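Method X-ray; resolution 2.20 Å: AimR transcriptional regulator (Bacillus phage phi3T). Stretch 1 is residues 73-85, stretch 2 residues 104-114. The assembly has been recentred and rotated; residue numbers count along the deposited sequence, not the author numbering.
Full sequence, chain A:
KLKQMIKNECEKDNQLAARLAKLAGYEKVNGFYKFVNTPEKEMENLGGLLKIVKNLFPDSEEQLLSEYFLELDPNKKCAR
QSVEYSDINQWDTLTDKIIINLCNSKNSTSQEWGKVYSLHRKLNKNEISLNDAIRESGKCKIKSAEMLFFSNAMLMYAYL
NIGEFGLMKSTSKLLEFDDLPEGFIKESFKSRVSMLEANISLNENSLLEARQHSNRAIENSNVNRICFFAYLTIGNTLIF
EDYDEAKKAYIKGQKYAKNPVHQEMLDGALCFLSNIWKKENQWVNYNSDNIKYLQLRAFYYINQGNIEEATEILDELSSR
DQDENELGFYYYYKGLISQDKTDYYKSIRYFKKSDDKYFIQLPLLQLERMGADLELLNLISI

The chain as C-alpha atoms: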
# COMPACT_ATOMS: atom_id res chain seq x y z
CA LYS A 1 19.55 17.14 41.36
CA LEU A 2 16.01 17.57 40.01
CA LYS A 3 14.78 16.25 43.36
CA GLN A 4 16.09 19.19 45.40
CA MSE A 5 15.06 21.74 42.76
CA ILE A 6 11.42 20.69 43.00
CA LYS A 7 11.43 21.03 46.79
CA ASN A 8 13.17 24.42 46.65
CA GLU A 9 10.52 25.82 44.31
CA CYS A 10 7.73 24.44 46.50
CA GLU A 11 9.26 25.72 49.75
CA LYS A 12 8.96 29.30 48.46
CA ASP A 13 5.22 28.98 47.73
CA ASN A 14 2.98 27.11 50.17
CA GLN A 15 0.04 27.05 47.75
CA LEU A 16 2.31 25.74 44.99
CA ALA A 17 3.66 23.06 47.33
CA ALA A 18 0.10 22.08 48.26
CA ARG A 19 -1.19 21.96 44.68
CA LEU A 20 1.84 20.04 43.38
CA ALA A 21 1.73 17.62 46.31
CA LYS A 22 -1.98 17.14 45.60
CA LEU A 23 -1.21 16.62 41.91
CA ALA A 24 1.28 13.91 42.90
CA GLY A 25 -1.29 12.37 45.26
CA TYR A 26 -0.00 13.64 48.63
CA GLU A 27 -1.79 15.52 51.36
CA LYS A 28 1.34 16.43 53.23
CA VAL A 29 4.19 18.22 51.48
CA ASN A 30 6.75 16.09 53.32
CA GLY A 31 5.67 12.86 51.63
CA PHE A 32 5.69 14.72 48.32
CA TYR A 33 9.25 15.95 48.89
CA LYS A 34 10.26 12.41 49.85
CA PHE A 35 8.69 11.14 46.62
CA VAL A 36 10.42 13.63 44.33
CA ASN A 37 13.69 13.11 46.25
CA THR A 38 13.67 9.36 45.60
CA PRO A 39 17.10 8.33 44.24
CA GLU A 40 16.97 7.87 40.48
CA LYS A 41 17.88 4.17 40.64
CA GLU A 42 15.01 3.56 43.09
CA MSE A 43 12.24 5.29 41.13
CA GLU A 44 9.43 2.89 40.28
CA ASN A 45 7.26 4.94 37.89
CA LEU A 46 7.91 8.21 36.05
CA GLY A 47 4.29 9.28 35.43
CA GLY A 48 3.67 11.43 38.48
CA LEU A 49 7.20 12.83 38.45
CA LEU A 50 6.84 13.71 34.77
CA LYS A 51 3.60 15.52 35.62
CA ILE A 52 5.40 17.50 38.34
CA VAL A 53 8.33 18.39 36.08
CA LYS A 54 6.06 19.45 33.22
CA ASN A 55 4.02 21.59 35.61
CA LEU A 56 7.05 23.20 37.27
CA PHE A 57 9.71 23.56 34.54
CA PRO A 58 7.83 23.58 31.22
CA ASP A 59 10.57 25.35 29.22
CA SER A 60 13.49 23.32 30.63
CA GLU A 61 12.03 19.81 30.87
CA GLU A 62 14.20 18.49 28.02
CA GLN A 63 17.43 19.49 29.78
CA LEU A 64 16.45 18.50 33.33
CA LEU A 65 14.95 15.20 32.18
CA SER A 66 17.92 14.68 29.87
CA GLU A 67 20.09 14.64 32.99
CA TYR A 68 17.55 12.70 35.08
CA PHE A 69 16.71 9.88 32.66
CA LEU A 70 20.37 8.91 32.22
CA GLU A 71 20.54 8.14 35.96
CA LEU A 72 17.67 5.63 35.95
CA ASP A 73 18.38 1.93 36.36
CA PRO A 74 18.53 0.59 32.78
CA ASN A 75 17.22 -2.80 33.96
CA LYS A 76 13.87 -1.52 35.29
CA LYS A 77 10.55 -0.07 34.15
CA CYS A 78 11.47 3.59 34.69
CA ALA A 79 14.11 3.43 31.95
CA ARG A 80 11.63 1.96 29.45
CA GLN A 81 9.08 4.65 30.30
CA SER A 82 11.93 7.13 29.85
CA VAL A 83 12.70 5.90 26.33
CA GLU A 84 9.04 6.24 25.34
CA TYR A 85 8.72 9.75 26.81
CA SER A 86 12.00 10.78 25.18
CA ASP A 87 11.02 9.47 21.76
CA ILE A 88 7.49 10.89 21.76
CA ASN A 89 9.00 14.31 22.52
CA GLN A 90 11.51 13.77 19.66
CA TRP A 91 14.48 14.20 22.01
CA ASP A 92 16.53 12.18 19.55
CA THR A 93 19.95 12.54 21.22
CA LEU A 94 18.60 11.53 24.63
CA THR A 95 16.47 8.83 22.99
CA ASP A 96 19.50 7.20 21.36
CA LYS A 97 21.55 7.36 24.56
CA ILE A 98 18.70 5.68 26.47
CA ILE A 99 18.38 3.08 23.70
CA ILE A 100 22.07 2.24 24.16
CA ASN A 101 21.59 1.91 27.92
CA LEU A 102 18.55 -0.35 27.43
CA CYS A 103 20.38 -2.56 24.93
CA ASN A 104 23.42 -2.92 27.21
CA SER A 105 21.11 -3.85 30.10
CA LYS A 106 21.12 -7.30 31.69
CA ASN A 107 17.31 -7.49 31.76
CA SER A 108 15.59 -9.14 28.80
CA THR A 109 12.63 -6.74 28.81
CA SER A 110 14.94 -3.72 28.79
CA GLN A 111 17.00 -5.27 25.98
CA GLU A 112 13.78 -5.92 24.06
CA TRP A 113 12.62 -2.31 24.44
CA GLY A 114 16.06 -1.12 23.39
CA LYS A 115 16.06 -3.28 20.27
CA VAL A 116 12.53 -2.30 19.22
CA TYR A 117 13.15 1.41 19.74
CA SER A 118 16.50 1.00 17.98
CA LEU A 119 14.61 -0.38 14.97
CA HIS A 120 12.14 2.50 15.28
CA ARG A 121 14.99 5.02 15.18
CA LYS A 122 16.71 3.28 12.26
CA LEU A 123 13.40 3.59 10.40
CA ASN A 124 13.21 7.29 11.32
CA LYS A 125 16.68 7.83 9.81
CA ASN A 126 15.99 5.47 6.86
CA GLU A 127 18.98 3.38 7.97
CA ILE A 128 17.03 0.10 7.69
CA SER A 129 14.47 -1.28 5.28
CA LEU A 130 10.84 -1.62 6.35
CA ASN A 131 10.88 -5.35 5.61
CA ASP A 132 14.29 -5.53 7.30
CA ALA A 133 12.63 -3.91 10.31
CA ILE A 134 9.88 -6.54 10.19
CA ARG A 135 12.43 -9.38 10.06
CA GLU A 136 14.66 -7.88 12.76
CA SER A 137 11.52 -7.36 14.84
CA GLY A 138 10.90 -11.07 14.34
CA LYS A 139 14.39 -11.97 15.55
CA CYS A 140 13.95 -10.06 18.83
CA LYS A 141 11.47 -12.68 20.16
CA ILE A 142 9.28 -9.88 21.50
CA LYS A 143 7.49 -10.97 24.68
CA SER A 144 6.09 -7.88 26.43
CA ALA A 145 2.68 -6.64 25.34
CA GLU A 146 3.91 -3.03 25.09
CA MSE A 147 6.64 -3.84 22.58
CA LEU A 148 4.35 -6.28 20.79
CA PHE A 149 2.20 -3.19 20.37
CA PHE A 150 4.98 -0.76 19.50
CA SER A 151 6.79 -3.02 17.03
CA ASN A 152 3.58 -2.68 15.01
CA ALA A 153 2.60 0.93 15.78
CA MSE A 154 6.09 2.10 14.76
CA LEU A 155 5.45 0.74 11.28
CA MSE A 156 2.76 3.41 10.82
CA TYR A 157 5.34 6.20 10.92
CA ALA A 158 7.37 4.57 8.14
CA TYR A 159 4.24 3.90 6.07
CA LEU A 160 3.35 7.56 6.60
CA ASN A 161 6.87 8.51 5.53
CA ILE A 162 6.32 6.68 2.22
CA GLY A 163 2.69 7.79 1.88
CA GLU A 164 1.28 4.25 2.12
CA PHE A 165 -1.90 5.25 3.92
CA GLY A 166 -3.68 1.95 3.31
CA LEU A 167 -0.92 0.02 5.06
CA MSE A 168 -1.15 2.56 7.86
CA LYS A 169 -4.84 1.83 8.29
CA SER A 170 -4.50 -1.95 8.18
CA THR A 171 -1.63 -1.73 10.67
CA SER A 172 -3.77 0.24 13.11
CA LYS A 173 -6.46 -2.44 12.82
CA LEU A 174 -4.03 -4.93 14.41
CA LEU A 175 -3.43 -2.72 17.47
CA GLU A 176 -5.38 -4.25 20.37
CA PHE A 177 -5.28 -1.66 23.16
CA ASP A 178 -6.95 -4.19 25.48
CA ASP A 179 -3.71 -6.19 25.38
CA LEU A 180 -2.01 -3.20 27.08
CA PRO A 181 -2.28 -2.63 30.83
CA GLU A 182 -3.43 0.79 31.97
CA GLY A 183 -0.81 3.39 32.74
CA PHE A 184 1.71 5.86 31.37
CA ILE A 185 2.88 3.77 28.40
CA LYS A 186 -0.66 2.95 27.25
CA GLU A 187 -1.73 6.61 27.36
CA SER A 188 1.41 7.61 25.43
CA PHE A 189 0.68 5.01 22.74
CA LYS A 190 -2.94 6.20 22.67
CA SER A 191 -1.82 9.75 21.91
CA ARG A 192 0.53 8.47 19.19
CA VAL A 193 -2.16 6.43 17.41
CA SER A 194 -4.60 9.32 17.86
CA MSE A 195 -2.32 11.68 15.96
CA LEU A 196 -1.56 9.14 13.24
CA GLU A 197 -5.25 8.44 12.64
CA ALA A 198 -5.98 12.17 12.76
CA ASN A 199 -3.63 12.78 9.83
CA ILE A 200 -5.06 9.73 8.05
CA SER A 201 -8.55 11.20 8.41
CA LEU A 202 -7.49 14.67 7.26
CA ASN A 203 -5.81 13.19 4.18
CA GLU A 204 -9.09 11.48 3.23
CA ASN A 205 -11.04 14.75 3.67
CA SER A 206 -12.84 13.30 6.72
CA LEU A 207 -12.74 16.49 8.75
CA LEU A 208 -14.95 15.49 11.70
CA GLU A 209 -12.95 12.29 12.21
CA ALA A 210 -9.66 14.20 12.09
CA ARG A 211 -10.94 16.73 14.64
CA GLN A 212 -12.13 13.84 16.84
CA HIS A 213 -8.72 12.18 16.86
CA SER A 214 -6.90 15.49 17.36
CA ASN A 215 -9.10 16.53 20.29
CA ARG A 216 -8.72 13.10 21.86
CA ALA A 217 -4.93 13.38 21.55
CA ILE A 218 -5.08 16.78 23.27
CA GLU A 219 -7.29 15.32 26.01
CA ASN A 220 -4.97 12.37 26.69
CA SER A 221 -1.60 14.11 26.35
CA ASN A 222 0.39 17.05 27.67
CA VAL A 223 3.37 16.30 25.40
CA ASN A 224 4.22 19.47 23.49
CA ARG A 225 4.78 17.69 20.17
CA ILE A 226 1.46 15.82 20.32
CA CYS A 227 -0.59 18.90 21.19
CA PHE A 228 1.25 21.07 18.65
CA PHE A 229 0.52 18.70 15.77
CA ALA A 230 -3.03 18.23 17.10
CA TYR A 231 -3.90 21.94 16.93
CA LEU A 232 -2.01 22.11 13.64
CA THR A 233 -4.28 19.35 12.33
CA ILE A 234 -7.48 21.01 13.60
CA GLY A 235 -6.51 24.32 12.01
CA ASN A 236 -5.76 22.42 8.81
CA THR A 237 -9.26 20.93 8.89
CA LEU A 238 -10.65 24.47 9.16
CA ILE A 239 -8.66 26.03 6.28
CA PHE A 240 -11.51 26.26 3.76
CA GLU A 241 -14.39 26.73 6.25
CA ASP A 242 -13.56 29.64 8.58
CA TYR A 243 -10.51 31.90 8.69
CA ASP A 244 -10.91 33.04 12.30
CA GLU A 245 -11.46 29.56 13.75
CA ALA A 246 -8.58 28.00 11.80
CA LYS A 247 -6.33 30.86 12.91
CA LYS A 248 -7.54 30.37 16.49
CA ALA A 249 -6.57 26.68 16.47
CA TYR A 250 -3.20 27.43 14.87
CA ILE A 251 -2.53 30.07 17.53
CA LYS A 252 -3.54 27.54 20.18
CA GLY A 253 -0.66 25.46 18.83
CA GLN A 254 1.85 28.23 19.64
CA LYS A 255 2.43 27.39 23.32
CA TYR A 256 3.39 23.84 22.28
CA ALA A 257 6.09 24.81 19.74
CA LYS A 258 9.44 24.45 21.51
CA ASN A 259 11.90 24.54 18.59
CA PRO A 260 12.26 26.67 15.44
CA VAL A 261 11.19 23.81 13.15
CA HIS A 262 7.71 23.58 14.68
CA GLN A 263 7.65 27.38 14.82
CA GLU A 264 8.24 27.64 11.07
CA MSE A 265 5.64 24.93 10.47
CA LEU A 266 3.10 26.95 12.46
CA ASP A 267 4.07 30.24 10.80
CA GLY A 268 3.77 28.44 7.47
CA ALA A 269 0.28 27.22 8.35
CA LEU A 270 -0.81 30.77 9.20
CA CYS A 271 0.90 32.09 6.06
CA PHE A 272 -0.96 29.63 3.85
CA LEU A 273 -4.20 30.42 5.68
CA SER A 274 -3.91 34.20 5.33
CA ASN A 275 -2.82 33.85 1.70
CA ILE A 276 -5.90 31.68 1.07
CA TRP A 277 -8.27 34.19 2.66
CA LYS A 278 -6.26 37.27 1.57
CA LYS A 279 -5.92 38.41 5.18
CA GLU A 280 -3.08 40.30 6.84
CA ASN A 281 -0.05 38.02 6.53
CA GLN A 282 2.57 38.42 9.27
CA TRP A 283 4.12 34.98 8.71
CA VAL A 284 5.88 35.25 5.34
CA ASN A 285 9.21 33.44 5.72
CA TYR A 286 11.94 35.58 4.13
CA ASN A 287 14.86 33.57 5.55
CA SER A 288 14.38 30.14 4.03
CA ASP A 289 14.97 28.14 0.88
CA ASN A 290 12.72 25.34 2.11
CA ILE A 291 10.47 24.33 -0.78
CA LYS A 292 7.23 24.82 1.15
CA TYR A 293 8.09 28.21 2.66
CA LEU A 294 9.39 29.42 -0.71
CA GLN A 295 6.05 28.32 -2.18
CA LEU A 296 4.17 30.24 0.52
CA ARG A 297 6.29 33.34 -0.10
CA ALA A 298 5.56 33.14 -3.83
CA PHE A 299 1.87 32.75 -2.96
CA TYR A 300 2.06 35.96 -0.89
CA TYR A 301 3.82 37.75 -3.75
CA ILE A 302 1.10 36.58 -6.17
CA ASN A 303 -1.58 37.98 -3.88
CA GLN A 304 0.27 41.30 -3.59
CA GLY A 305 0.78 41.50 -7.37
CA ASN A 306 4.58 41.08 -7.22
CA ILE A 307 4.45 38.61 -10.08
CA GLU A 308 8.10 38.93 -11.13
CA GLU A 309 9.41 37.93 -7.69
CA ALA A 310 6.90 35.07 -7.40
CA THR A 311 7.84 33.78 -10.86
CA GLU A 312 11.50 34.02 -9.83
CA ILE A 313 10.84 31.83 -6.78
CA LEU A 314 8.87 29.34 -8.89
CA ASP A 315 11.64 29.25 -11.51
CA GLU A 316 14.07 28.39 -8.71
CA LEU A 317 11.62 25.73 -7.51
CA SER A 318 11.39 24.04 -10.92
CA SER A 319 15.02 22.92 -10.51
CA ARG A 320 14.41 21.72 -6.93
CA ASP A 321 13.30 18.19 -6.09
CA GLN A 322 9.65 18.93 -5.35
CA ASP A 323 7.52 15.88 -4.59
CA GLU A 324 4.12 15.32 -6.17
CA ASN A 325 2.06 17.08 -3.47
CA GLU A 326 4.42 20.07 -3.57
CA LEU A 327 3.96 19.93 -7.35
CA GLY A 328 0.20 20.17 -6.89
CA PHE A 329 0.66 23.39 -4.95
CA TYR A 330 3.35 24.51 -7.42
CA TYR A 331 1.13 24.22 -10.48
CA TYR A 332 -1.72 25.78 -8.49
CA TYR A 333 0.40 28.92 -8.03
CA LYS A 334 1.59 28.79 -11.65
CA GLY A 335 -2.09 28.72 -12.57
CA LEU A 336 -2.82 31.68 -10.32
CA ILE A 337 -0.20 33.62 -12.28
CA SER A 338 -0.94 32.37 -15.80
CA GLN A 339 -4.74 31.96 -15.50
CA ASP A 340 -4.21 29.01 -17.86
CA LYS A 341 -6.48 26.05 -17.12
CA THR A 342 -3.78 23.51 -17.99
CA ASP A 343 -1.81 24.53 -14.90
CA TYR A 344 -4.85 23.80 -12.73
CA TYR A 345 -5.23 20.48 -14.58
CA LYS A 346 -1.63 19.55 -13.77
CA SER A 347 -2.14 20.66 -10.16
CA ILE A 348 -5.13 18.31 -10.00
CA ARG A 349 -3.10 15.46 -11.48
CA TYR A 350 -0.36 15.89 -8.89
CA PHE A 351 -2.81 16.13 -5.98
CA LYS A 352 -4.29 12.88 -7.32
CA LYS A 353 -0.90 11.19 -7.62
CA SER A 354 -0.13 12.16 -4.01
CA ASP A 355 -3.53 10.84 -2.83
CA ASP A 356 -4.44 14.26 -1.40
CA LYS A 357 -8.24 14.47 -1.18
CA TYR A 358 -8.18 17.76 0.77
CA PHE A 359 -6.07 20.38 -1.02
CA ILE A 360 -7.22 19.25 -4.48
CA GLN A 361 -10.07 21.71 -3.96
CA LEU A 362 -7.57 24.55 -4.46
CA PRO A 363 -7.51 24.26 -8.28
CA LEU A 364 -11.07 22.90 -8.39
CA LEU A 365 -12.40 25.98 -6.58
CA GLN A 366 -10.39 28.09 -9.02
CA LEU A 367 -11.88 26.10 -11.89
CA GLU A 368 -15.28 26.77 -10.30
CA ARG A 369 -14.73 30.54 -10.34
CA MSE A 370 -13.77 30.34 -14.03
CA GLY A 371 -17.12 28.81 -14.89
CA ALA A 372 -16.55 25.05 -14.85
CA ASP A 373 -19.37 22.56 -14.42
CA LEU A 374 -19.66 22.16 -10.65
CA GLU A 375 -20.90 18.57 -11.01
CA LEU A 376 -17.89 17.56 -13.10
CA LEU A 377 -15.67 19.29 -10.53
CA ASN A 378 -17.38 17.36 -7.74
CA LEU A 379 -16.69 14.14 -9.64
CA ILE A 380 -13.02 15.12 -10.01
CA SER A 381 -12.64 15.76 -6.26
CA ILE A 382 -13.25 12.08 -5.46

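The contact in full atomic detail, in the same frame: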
# COMPACT_ATOMS: atom_id res chain seq x y z
N ASP A 73 17.86 3.28 36.48
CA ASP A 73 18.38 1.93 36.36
C ASP A 73 17.97 1.35 35.01
O ASP A 73 16.78 1.15 34.77
CB ASP A 73 17.86 1.05 37.50
CG ASP A 73 18.58 -0.29 37.60
OD1 ASP A 73 19.05 -0.81 36.57
OD2 ASP A 73 18.67 -0.82 38.73
N PRO A 74 18.92 1.06 34.11
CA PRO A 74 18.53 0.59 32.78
C PRO A 74 17.76 -0.72 32.79
O PRO A 74 17.11 -1.04 31.79
CB PRO A 74 19.87 0.44 32.05
CG PRO A 74 20.85 1.25 32.85
CD PRO A 74 20.38 1.16 34.26
N ASN A 75 17.82 -1.47 33.89
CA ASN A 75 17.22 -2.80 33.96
C ASN A 75 15.75 -2.77 34.37
O ASN A 75 15.13 -3.84 34.43
CB ASN A 75 17.99 -3.68 34.94
CG ASN A 75 19.45 -3.86 34.55
OD1 ASN A 75 19.76 -4.21 33.42
ND2 ASN A 75 20.35 -3.61 35.50
N LYS A 76 15.17 -1.61 34.65
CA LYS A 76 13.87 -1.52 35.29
C LYS A 76 12.89 -0.71 34.44
O LYS A 76 13.23 -0.17 33.38
CB LYS A 76 14.00 -0.94 36.70
CG LYS A 76 14.77 -1.85 37.65
CD LYS A 76 14.75 -1.30 39.07
CE LYS A 76 15.22 -2.34 40.07
NZ LYS A 76 16.63 -2.75 39.84
N LYS A 77 11.65 -0.63 34.93
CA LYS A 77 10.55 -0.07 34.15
C LYS A 77 10.74 1.42 33.88
O LYS A 77 10.38 1.92 32.81
CB LYS A 77 9.22 -0.32 34.88
CG LYS A 77 8.13 0.69 34.57
CD LYS A 77 7.08 0.73 35.67
CE LYS A 77 6.09 -0.40 35.56
NZ LYS A 77 5.29 -0.30 34.30
N CYS A 78 11.31 2.15 34.85
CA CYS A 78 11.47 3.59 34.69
C CYS A 78 12.28 3.95 33.46
O CYS A 78 12.00 4.95 32.79
CB CYS A 78 12.12 4.19 35.94
SG CYS A 78 10.95 4.88 37.12
N ALA A 79 13.29 3.14 33.13
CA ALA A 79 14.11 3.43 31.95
C ALA A 79 13.31 3.22 30.67
O ALA A 79 13.46 3.99 29.71
CB ALA A 79 15.36 2.56 31.96
N ARG A 80 12.47 2.19 30.62
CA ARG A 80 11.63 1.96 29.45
C ARG A 80 10.62 3.09 29.26
O ARG A 80 10.48 3.64 28.16
CB ARG A 80 10.91 0.61 29.60
CG ARG A 80 11.83 -0.50 30.08
CD ARG A 80 11.14 -1.85 30.14
NE ARG A 80 11.96 -2.82 30.87
CZ ARG A 80 11.66 -3.31 32.06
NH1 ARG A 80 10.53 -2.97 32.66
NH2 ARG A 80 12.48 -4.17 32.65
N GLN A 81 9.92 3.46 30.34
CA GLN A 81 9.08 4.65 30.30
C GLN A 81 9.87 5.85 29.80
O GLN A 81 9.37 6.65 28.99
CB GLN A 81 8.50 4.94 31.69
CG GLN A 81 7.55 3.87 32.19
CD GLN A 81 7.03 4.17 33.59
OE1 GLN A 81 7.78 4.61 34.46
NE2 GLN A 81 5.74 3.93 33.80
N SER A 82 11.12 5.99 30.25
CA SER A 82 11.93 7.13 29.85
C SER A 82 12.22 7.11 28.35
O SER A 82 12.23 8.17 27.71
CB SER A 82 13.24 7.17 30.64
OG SER A 82 14.23 6.37 30.03
N VAL A 83 12.44 5.93 27.77
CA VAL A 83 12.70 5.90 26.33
C VAL A 83 11.45 6.27 25.56
O VAL A 83 11.53 6.97 24.53
CB VAL A 83 13.28 4.53 25.89
CG1 VAL A 83 12.18 3.51 25.62
CG2 VAL A 83 14.14 4.71 24.65
N GLU A 84 10.27 5.87 26.05
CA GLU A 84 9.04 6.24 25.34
C GLU A 84 8.78 7.74 25.45
O GLU A 84 8.44 8.39 24.45
CB GLU A 84 7.85 5.45 25.87
CG GLU A 84 6.48 6.04 25.49
CD GLU A 84 6.26 6.16 23.98
OE1 GLU A 84 7.03 5.58 23.19
OE2 GLU A 84 5.29 6.85 23.59
N TYR A 85 8.92 8.31 26.65
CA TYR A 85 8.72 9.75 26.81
C TYR A 85 9.73 10.54 25.99
O TYR A 85 9.39 11.55 25.37
CB TYR A 85 8.80 10.13 28.29
CG TYR A 85 8.26 11.51 28.59
CD1 TYR A 85 6.90 11.77 28.55
CD2 TYR A 85 9.12 12.55 28.94
CE1 TYR A 85 6.40 13.03 28.84
CE2 TYR A 85 8.63 13.81 29.23
CZ TYR A 85 7.28 14.04 29.18
OH TYR A 85 6.79 15.30 29.46
N ASN A 104 22.34 -2.39 26.38
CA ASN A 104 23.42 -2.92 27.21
C ASN A 104 22.95 -3.46 28.55
O ASN A 104 23.77 -3.96 29.32
CB ASN A 104 24.49 -1.84 27.44
CG ASN A 104 25.17 -1.42 26.16
OD1 ASN A 104 25.15 -2.14 25.16
ND2 ASN A 104 25.80 -0.25 26.17
N SER A 105 21.65 -3.37 28.84
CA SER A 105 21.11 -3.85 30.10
C SER A 105 21.19 -5.37 30.19
O SER A 105 21.29 -6.08 29.19
CB SER A 105 19.67 -3.38 30.26
OG SER A 105 19.01 -4.07 31.31
N LYS A 106 21.16 -5.87 31.43
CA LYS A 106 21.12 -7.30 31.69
C LYS A 106 19.72 -7.89 31.62
O LYS A 106 19.57 -9.11 31.49
CB LYS A 106 21.72 -7.62 33.06
CG LYS A 106 23.21 -7.41 33.18
CD LYS A 106 23.71 -7.82 34.56
CE LYS A 106 25.21 -7.65 34.68
NZ LYS A 106 25.71 -8.07 36.02
N ASN A 107 18.69 -7.04 31.70
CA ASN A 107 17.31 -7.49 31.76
C ASN A 107 16.75 -7.68 30.36
O ASN A 107 16.94 -6.82 29.49
CB ASN A 107 16.46 -6.49 32.55
CG ASN A 107 15.00 -6.87 32.58
OD1 ASN A 107 14.25 -6.56 31.66
ND2 ASN A 107 14.58 -7.54 33.65
N SER A 108 16.06 -8.80 30.14
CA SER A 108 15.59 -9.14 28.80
C SER A 108 14.52 -8.17 28.31
O SER A 108 14.46 -7.85 27.12
CB SER A 108 15.07 -10.58 28.77
OG SER A 108 13.97 -10.73 29.65
N THR A 109 13.64 -7.71 29.21
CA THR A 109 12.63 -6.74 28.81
C THR A 109 13.27 -5.42 28.39
O THR A 109 12.88 -4.84 27.37
CB THR A 109 11.63 -6.51 29.95
OG1 THR A 109 11.10 -7.76 30.39
CG2 THR A 109 10.48 -5.62 29.47
N SER A 110 14.25 -4.94 29.16
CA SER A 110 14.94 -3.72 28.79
C SER A 110 15.67 -3.88 27.46
O SER A 110 15.62 -2.98 26.61
CB SER A 110 15.92 -3.30 29.89
OG SER A 110 15.23 -2.82 31.02
N GLN A 111 16.35 -5.01 27.26
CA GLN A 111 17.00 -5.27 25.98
C GLN A 111 15.99 -5.27 24.84
O GLN A 111 16.26 -4.76 23.75
CB GLN A 111 17.75 -6.60 26.02
CG GLN A 111 18.88 -6.67 27.01
CD GLN A 111 19.55 -8.03 27.02
OE1 GLN A 111 19.27 -8.88 26.17
NE2 GLN A 111 20.44 -8.24 27.99
N GLU A 112 14.81 -5.86 25.08
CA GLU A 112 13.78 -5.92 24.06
C GLU A 112 13.29 -4.52 23.69
O GLU A 112 13.18 -4.18 22.50
CB GLU A 112 12.64 -6.80 24.56
CG GLU A 112 11.34 -6.70 23.79
CD GLU A 112 10.28 -7.60 24.38
OE1 GLU A 112 10.63 -8.72 24.82
OE2 GLU A 112 9.10 -7.19 24.44
N TRP A 113 12.99 -3.70 24.70
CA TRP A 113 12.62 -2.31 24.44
C TRP A 113 13.71 -1.58 23.67
O TRP A 113 13.43 -0.84 22.72
CB TRP A 113 12.34 -1.59 25.75
CG TRP A 113 10.98 -1.85 26.32
CD1 TRP A 113 10.47 -3.05 26.72
CD2 TRP A 113 9.96 -0.88 26.58
NE1 TRP A 113 9.19 -2.89 27.20
CE2 TRP A 113 8.86 -1.56 27.12
CE3 TRP A 113 9.87 0.51 26.40
CZ2 TRP A 113 7.68 -0.91 27.49
CZ3 TRP A 113 8.70 1.15 26.76
CH2 TRP A 113 7.62 0.44 27.30
N GLY A 114 14.97 -1.79 24.06
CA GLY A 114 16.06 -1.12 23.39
C GLY A 114 16.18 -1.52 21.93
O GLY A 114 16.48 -0.70 21.07

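Packed helices often combine polar contacts near their starts with apolar packing further along. The AimR regulator of phage phi3T offers a compact example, in which helices 77-85 and 108-114 run nearly parallel, 10° apart, with axes 9.9 Å from each other at closest approach.

Stretch 1 opens with a type I turn from Asp73 to Lys76. Asp73 does not touch stretch 2 but steadies the turn: its OD1 accepts from Asn75 N at 3.0 Å, and its OD2 forms a salt bridge with Lys76 NZ at 3.0 Å. Within the turn, the carbonyl of Pro74 faces stretch 2, where Ser110 OG donates to Pro74 O at 2.7 Å. A short hydroxyl side chain suits this buried site, reaching the backbone without demanding much room. Asn75 bends its amide toward the loop before the second helix, and its OD1 accepts from Lys106 N at 2.9 Å, although that oxygen is modelled too close to Ser105 OG for its position to be certain.

Arg80, one turn into its helix, has the largest area covered by the other stretch, 110 Å². Arg80 CB lies over the face of the Trp113 six-membered ring, 3.5 Å from the centroid, while the extended chain carries the guanidinium back toward the start of helix 108-114. There Arg80 NE donates weakly to Ser110 OG (3.3 Å) and Arg80 NH2 weakly to Asn107 OD1 (3.1 Å), the same oxygen that caps the helix by accepting from Ser110 N at 3.0 Å. Thr109 CG2 covers one face of the guanidinium.

One turn later, Val83 CG1 meets the edge of the buried indole, 3.9 Å from Trp113 CE3. Its branched, apolar side chain suits this buried setting, and Glu84 CB also borders the ring edge. In all, the contact buries 466 Å², both sides summed.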